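Xyloglucan-specific endo-beta-1,4-glucanase (Uncultured bacterium, PDB 4W88) hydrolyses internal beta-1,4-glucosidic linkages in the backbone of xyloglucan, a branched plant cell-wall polysaccharide, as a family 5 glycoside hydrolase. Local coordinates at residues K136-P150 with G186-H200. The protein carries 1 engineered substitution. Residues are numbered along the deposited sequence; the frame is centred on the assembly and turned at random.
Sequences KDYDEKLMFEGMNEP and GNNADRVLIICTYGH. With BGC (beta-D-glucopyranose), chain C.
Strands 142-145 and 193-196 run parallel, 4.7 Å apart at closest approach and inclined by 23°, F144 pairing with L193 and E145 with I194; F144 N donates to V192 O, I194 N to F144 O and G146 N to I194 O. Ahead of the strands, R191 fills a cup of backbone carbonyls. The edge of its guanidinium meets Y138 O end-on through NH1 and NH2, and R191 NH1 also reaches D139 O and L142 O, the last at 3.0 Å. N188 OD1 takes R191 NE and NH2 side-on in the guanidinium plane, which helps fix the rotation of the guanidinium. The extended start of the R191 chain (chi1 -172°) carries R191 CD over the F144 ring, 3.5 Å from its centroid, a CH-pi contact, and the bend at chi3 turns the guanidinium toward the carbonyls. With R191 replaced by an alanine, N188 OD1 would probably lose both guanidinium donors and one face of F144 its cover. N187 ND2 adds a third donor to Y138 O, from above the carbonyl plane.

These are the fourth and fifth strands of the eight-stranded TIM barrel of family 5, and their C-terminal ends lead toward the pocket where E149 binds the glycan. Beyond the paired strands, the H200 ring is held at both nitrogens: NE2 donates to E145 OE2 (2.7 Å), while H200 ND1 accepts from E149 N (2.9 Å). E145 reaches across with its chain extended, its carboxylate also bound by R59 and T270. P150 CD packs on C196 SG at 3.5 Å, and P150 O lies over the Y198 ring while accepting from G199 N. E149 OE2 receives the glucose O4 at 2.6 Å, and a water links this carboxylate oxygen to G199 O and the sugar O6.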
loop_
_atom_site.group_PDB
_atom_site.type_symbol
_atom_site.label_atom_id
_atom_site.label_comp_id
_atom_site.label_asym_id
_atom_site.label_seq_id
_atom_site.Cartn_x
_atom_site.Cartn_y
_atom_site.Cartn_z
ATOM N N LYS A 136 3.374 -18.605 -6.458
ATOM C CA LYS A 136 4.748 -18.942 -6.813
ATOM C C LYS A 136 5.054 -18.754 -8.337
ATOM O O LYS A 136 6.130 -18.448 -8.731
ATOM C CB LYS A 136 5.062 -20.392 -6.348
ATOM C CG LYS A 136 6.453 -20.790 -6.601
ATOM C CD LYS A 136 6.991 -22.111 -6.079
ATOM C CE LYS A 136 5.932 -23.023 -5.675
ATOM N NZ LYS A 136 6.624 -24.269 -5.232
ATOM N N ASP A 137 4.116 -19.122 -9.182
ATOM C CA ASP A 137 4.319 -19.182 -10.626
ATOM C C ASP A 137 3.986 -17.854 -11.321
ATOM O O ASP A 137 4.120 -17.731 -12.528
ATOM C CB ASP A 137 3.455 -20.326 -11.236
ATOM C CG ASP A 137 3.905 -21.687 -10.788
ATOM O OD1 ASP A 137 5.104 -21.882 -10.439
ATOM O OD2 ASP A 137 3.062 -22.601 -10.784
ATOM N N TYR A 138 3.577 -16.854 -10.542
ATOM C CA TYR A 138 3.174 -15.558 -11.106
ATOM C C TYR A 138 4.440 -14.786 -11.444
ATOM O O TYR A 138 5.473 -14.918 -10.758
ATOM C CB TYR A 138 2.298 -14.793 -10.132
ATOM C CG TYR A 138 0.863 -15.255 -10.042
ATOM C CD1 TYR A 138 0.575 -16.562 -9.690
ATOM C CD2 TYR A 138 -0.183 -14.411 -10.354
ATOM C CE1 TYR A 138 -0.717 -17.018 -9.556
ATOM C CE2 TYR A 138 -1.486 -14.857 -10.233
ATOM C CZ TYR A 138 -1.746 -16.204 -9.916
ATOM O OH TYR A 138 -3.040 -16.665 -9.830
ATOM N N ASP A 139 4.380 -13.993 -12.520
ATOM C CA ASP A 139 5.555 -13.296 -13.012
ATOM C C ASP A 139 5.966 -12.051 -12.198
ATOM O O ASP A 139 5.374 -11.769 -11.136
ATOM C CB ASP A 139 5.411 -13.029 -14.523
ATOM C CG ASP A 139 4.526 -11.859 -14.851
ATOM O OD1 ASP A 139 4.182 -11.033 -13.963
ATOM O OD2 ASP A 139 4.155 -11.837 -16.062
ATOM N N GLU A 140 7.041 -11.395 -12.667
ATOM C CA GLU A 140 7.672 -10.349 -11.911
ATOM C C GLU A 140 6.808 -9.045 -11.762
ATOM O O GLU A 140 7.232 -8.080 -11.069
ATOM C CB GLU A 140 9.030 -10.021 -12.552
ATOM C CG GLU A 140 8.966 -9.073 -13.750
ATOM C CD GLU A 140 8.301 -9.557 -15.055
ATOM O OE1 GLU A 140 8.218 -10.781 -15.255
ATOM O OE2 GLU A 140 7.840 -8.670 -15.901
ATOM N N LYS A 141 5.718 -8.951 -12.508
ATOM C CA LYS A 141 4.839 -7.828 -12.388
ATOM C C LYS A 141 4.040 -7.889 -11.040
ATOM O O LYS A 141 3.500 -6.856 -10.598
ATOM C CB LYS A 141 3.868 -7.740 -13.528
ATOM C CG LYS A 141 4.477 -7.566 -14.924
ATOM C CD LYS A 141 3.473 -7.183 -16.027
ATOM C CE LYS A 141 4.067 -7.200 -17.394
ATOM N NZ LYS A 141 3.025 -6.531 -18.231
ATOM N N LEU A 142 3.951 -9.069 -10.423
ATOM C CA LEU A 142 3.310 -9.216 -9.097
ATOM C C LEU A 142 4.413 -9.039 -8.016
ATOM O O LEU A 142 5.416 -9.770 -7.979
ATOM C CB LEU A 142 2.655 -10.584 -8.924
ATOM C CG LEU A 142 2.076 -10.943 -7.516
ATOM C CD1 LEU A 142 1.018 -9.949 -7.139
ATOM C CD2 LEU A 142 1.476 -12.310 -7.530
HETATM N N MSE A 143 4.150 -8.087 -7.094
HETATM C CA MSE A 143 5.018 -7.747 -5.986
HETATM C C MSE A 143 4.254 -7.959 -4.704
HETATM O O MSE A 143 2.983 -7.921 -4.696
HETATM C CB MSE A 143 5.373 -6.281 -6.152
HETATM C CG MSE A 143 5.999 -5.993 -7.505
HETATM SE SE MSE A 143 6.605 -4.123 -7.690
HETATM C CE MSE A 143 4.933 -3.254 -8.115
ATOM N N PHE A 144 4.978 -8.285 -3.632
ATOM C CA PHE A 144 4.386 -8.518 -2.326
ATOM C C PHE A 144 4.846 -7.412 -1.373
ATOM O O PHE A 144 6.039 -7.085 -1.308
ATOM C CB PHE A 144 4.838 -9.853 -1.712
ATOM C CG PHE A 144 4.483 -11.104 -2.484
ATOM C CD1 PHE A 144 3.398 -11.210 -3.382
ATOM C CD2 PHE A 144 5.205 -12.280 -2.195
ATOM C CE1 PHE A 144 3.135 -12.402 -4.047
ATOM C CE2 PHE A 144 4.890 -13.462 -2.803
ATOM C CZ PHE A 144 3.851 -13.527 -3.726
ATOM N N GLU A 145 3.885 -6.900 -0.597
ATOM C CA GLU A 145 4.145 -5.900 0.442
ATOM C C GLU A 145 3.745 -6.506 1.782
ATOM O O GLU A 145 2.590 -6.846 2.047
ATOM C CB GLU A 145 3.369 -4.605 0.120
ATOM C CG GLU A 145 3.562 -3.460 1.153
ATOM C CD GLU A 145 2.829 -2.169 0.720
ATOM O OE1 GLU A 145 2.052 -2.264 -0.268
ATOM O OE2 GLU A 145 3.000 -1.100 1.395
ATOM N N GLY A 146 4.764 -6.772 2.615
ATOM C CA GLY A 146 4.587 -7.683 3.742
ATOM C C GLY A 146 3.535 -7.271 4.780
ATOM O O GLY A 146 2.761 -8.118 5.243
HETATM N N MSE A 147 3.492 -5.955 5.055
HETATM C CA MSE A 147 2.655 -5.382 6.109
HETATM C C MSE A 147 2.147 -4.041 5.643
HETATM O O MSE A 147 2.746 -3.388 4.766
HETATM C CB MSE A 147 3.438 -5.174 7.441
HETATM C CG MSE A 147 4.057 -6.477 7.915
HETATM SE SE MSE A 147 5.047 -6.164 9.605
HETATM C CE MSE A 147 6.717 -5.499 8.858
ATOM N N ASN A 148 1.075 -3.603 6.311
ATOM C CA ASN A 148 0.483 -2.269 6.083
ATOM C C ASN A 148 0.409 -1.520 7.391
ATOM O O ASN A 148 -0.257 -1.972 8.345
ATOM C CB ASN A 148 -0.915 -2.375 5.529
ATOM C CG ASN A 148 -1.498 -1.019 5.194
ATOM O OD1 ASN A 148 -1.001 -0.355 4.277
ATOM N ND2 ASN A 148 -2.433 -0.556 6.030
ATOM N N GLU A 149 1.154 -0.426 7.470
ATOM C CA GLU A 149 1.159 0.426 8.638
ATOM C C GLU A 149 1.329 -0.294 9.973
ATOM O O GLU A 149 0.564 -0.068 10.892
ATOM C CB GLU A 149 -0.022 1.348 8.622
ATOM C CG GLU A 149 -0.078 2.230 7.391
ATOM C CD GLU A 149 -1.219 3.238 7.322
ATOM O OE1 GLU A 149 -2.218 3.136 8.085
ATOM O OE2 GLU A 149 -1.131 4.152 6.415
ATOM N N PRO A 150 2.263 -1.238 10.033
ATOM C CA PRO A 150 2.405 -2.020 11.272
ATOM C C PRO A 150 2.717 -1.105 12.460
ATOM O O PRO A 150 3.581 -0.228 12.339
ATOM C CB PRO A 150 3.555 -2.959 10.956
ATOM C CG PRO A 150 4.406 -2.220 9.908
ATOM C CD PRO A 150 3.317 -1.577 9.048
ATOM N N GLY A 186 10.800 -20.840 -6.615
ATOM C CA GLY A 186 10.147 -20.468 -7.885
ATOM C C GLY A 186 10.397 -19.005 -8.186
ATOM O O GLY A 186 11.474 -18.460 -7.857
ATOM N N ASN A 187 9.386 -18.353 -8.731
ATOM C CA ASN A 187 9.493 -16.940 -9.074
ATOM C C ASN A 187 9.582 -16.063 -7.815
ATOM O O ASN A 187 9.912 -14.876 -7.902
ATOM C CB ASN A 187 8.328 -16.446 -9.961
ATOM C CG ASN A 187 8.283 -17.111 -11.329
ATOM O OD1 ASN A 187 9.246 -17.749 -11.765
ATOM N ND2 ASN A 187 7.182 -16.916 -12.050
ATOM N N ASN A 188 9.306 -16.660 -6.644
ATOM C CA ASN A 188 9.500 -15.936 -5.425
ATOM C C ASN A 188 10.970 -15.760 -5.024
ATOM O O ASN A 188 11.222 -14.992 -4.089
ATOM C CB ASN A 188 8.739 -16.542 -4.272
ATOM C CG ASN A 188 7.263 -16.660 -4.526
ATOM O OD1 ASN A 188 6.644 -15.790 -5.093
ATOM N ND2 ASN A 188 6.700 -17.783 -4.096
ATOM N N ALA A 189 11.910 -16.399 -5.732
ATOM C CA ALA A 189 13.313 -16.197 -5.419
ATOM C C ALA A 189 13.787 -14.764 -5.643
ATOM O O ALA A 189 14.652 -14.280 -4.923
ATOM C CB ALA A 189 14.182 -17.192 -6.154
ATOM N N ASP A 190 13.196 -14.123 -6.648
ATOM C CA ASP A 190 13.592 -12.786 -7.046
ATOM C C ASP A 190 12.426 -11.805 -7.271
ATOM O O ASP A 190 12.611 -10.690 -7.762
ATOM C CB ASP A 190 14.529 -12.848 -8.255
ATOM C CG ASP A 190 13.964 -13.502 -9.470
ATOM O OD1 ASP A 190 12.792 -13.939 -9.435
ATOM O OD2 ASP A 190 14.749 -13.623 -10.500
ATOM N N ARG A 191 11.213 -12.191 -6.840
ATOM C CA ARG A 191 10.091 -11.282 -6.817
ATOM C C ARG A 191 10.422 -10.029 -6.034
ATOM O O ARG A 191 11.111 -10.115 -4.987
ATOM C CB ARG A 191 8.884 -11.996 -6.139
ATOM C CG ARG A 191 7.596 -11.226 -6.224
ATOM C CD ARG A 191 6.378 -11.981 -5.752
ATOM N NE ARG A 191 6.223 -13.307 -6.278
ATOM C CZ ARG A 191 5.949 -13.618 -7.539
ATOM N NH1 ARG A 191 5.710 -12.674 -8.436
ATOM N NH2 ARG A 191 5.931 -14.880 -7.900
ATOM N N VAL A 192 9.910 -8.875 -6.474
ATOM C CA VAL A 192 10.084 -7.689 -5.667
ATOM C C VAL A 192 9.275 -7.851 -4.355
ATOM O O VAL A 192 8.038 -7.986 -4.390
ATOM C CB VAL A 192 9.678 -6.400 -6.404
ATOM C CG1 VAL A 192 9.863 -5.117 -5.530
ATOM C CG2 VAL A 192 10.440 -6.277 -7.713
ATOM N N LEU A 193 9.981 -7.663 -3.220
ATOM C CA LEU A 193 9.368 -7.682 -1.932
ATOM C C LEU A 193 9.458 -6.313 -1.296
ATOM O O LEU A 193 10.537 -5.750 -1.246
ATOM C CB LEU A 193 9.987 -8.723 -1.019
ATOM C CG LEU A 193 10.047 -10.132 -1.571
ATOM C CD1 LEU A 193 10.630 -11.141 -0.602
ATOM C CD2 LEU A 193 8.691 -10.661 -2.042
ATOM N N ILE A 194 8.343 -5.818 -0.770
ATOM C CA ILE A 194 8.223 -4.422 -0.420
ATOM C C ILE A 194 8.049 -4.374 1.107
ATOM O O ILE A 194 7.003 -4.751 1.661
ATOM C CB ILE A 194 7.034 -3.728 -1.133
ATOM C CG1 ILE A 194 7.127 -3.869 -2.654
ATOM C CG2 ILE A 194 6.981 -2.229 -0.748
ATOM C CD1 ILE A 194 5.899 -3.379 -3.440
ATOM N N ILE A 195 9.113 -3.945 1.759
ATOM C CA ILE A 195 9.161 -3.849 3.190
ATOM C C ILE A 195 8.652 -2.451 3.580
ATOM O O ILE A 195 8.360 -1.605 2.713
ATOM C CB ILE A 195 10.589 -4.120 3.728
ATOM C CG1 ILE A 195 11.595 -3.059 3.294
ATOM C CG2 ILE A 195 11.020 -5.552 3.425
ATOM C CD1 ILE A 195 12.916 -3.080 4.064
ATOM N N CYS A 196 8.606 -2.146 4.873
ATOM C CA CYS A 196 8.093 -0.859 5.305
ATOM C C CYS A 196 8.729 -0.399 6.597
ATOM O O CYS A 196 9.345 -1.182 7.333
ATOM C CB CYS A 196 6.553 -0.912 5.471
ATOM S SG CYS A 196 5.955 -2.002 6.749
ATOM N N THR A 197 8.548 0.899 6.877
ATOM C CA THR A 197 8.818 1.450 8.165
ATOM C C THR A 197 7.637 1.256 9.133
ATOM O O THR A 197 6.525 0.918 8.735
ATOM C CB THR A 197 9.040 2.958 8.030
ATOM O OG1 THR A 197 7.906 3.469 7.343
ATOM C CG2 THR A 197 10.356 3.316 7.292
ATOM N N TYR A 198 7.888 1.523 10.408
ATOM C CA TYR A 198 6.826 1.521 11.417
ATOM C C TYR A 198 5.736 2.483 10.919
ATOM O O TYR A 198 6.040 3.634 10.533
ATOM C CB TYR A 198 7.349 2.052 12.748
ATOM C CG TYR A 198 6.319 2.013 13.838
ATOM C CD1 TYR A 198 5.336 3.033 14.004
ATOM C CD2 TYR A 198 6.284 0.958 14.748
ATOM C CE1 TYR A 198 4.391 2.920 15.031
ATOM C CE2 TYR A 198 5.373 0.901 15.799
ATOM C CZ TYR A 198 4.449 1.872 15.957
ATOM O OH TYR A 198 3.555 1.778 16.990
ATOM N N GLY A 199 4.482 2.026 10.882
ATOM C CA GLY A 199 3.382 2.867 10.410
ATOM C C GLY A 199 3.426 3.348 8.970
ATOM O O GLY A 199 2.652 4.260 8.624
ATOM N N HIS A 200 4.334 2.803 8.146
ATOM C CA HIS A 200 4.685 3.394 6.874
ATOM C C HIS A 200 5.068 4.895 6.990
ATOM O O HIS A 200 4.929 5.664 6.024
ATOM C CB HIS A 200 3.546 3.201 5.893
ATOM C CG HIS A 200 3.531 1.891 5.148
ATOM N ND1 HIS A 200 3.240 0.682 5.741
ATOM C CD2 HIS A 200 3.802 1.611 3.850
ATOM C CE1 HIS A 200 3.292 -0.281 4.838
ATOM N NE2 HIS A 200 3.648 0.257 3.688
HETATM C C2 BGC C . -4.274 8.176 9.049
HETATM C C3 BGC C . -4.053 6.903 8.217
HETATM C C4 BGC C . -3.061 7.118 7.124
HETATM C C5 BGC C . -1.948 7.851 7.979
HETATM C C6 BGC C . -0.917 8.145 6.957
HETATM C C1 BGC C . -3.181 8.730 9.891
HETATM O O2 BGC C . -5.077 7.730 10.039
HETATM O O3 BGC C . -5.310 6.588 7.669
HETATM O O4 BGC C . -2.985 5.898 6.218
HETATM O O5 BGC C . -2.391 9.018 8.868
HETATM O O6 BGC C . 0.337 8.589 7.406
HETATM O O HOH W 1 7.966 -8.750 -8.581
HETATM O O HOH W 2 5.602 -3.827 4.057
HETATM O O HOH W 3 1.120 5.828 7.121
#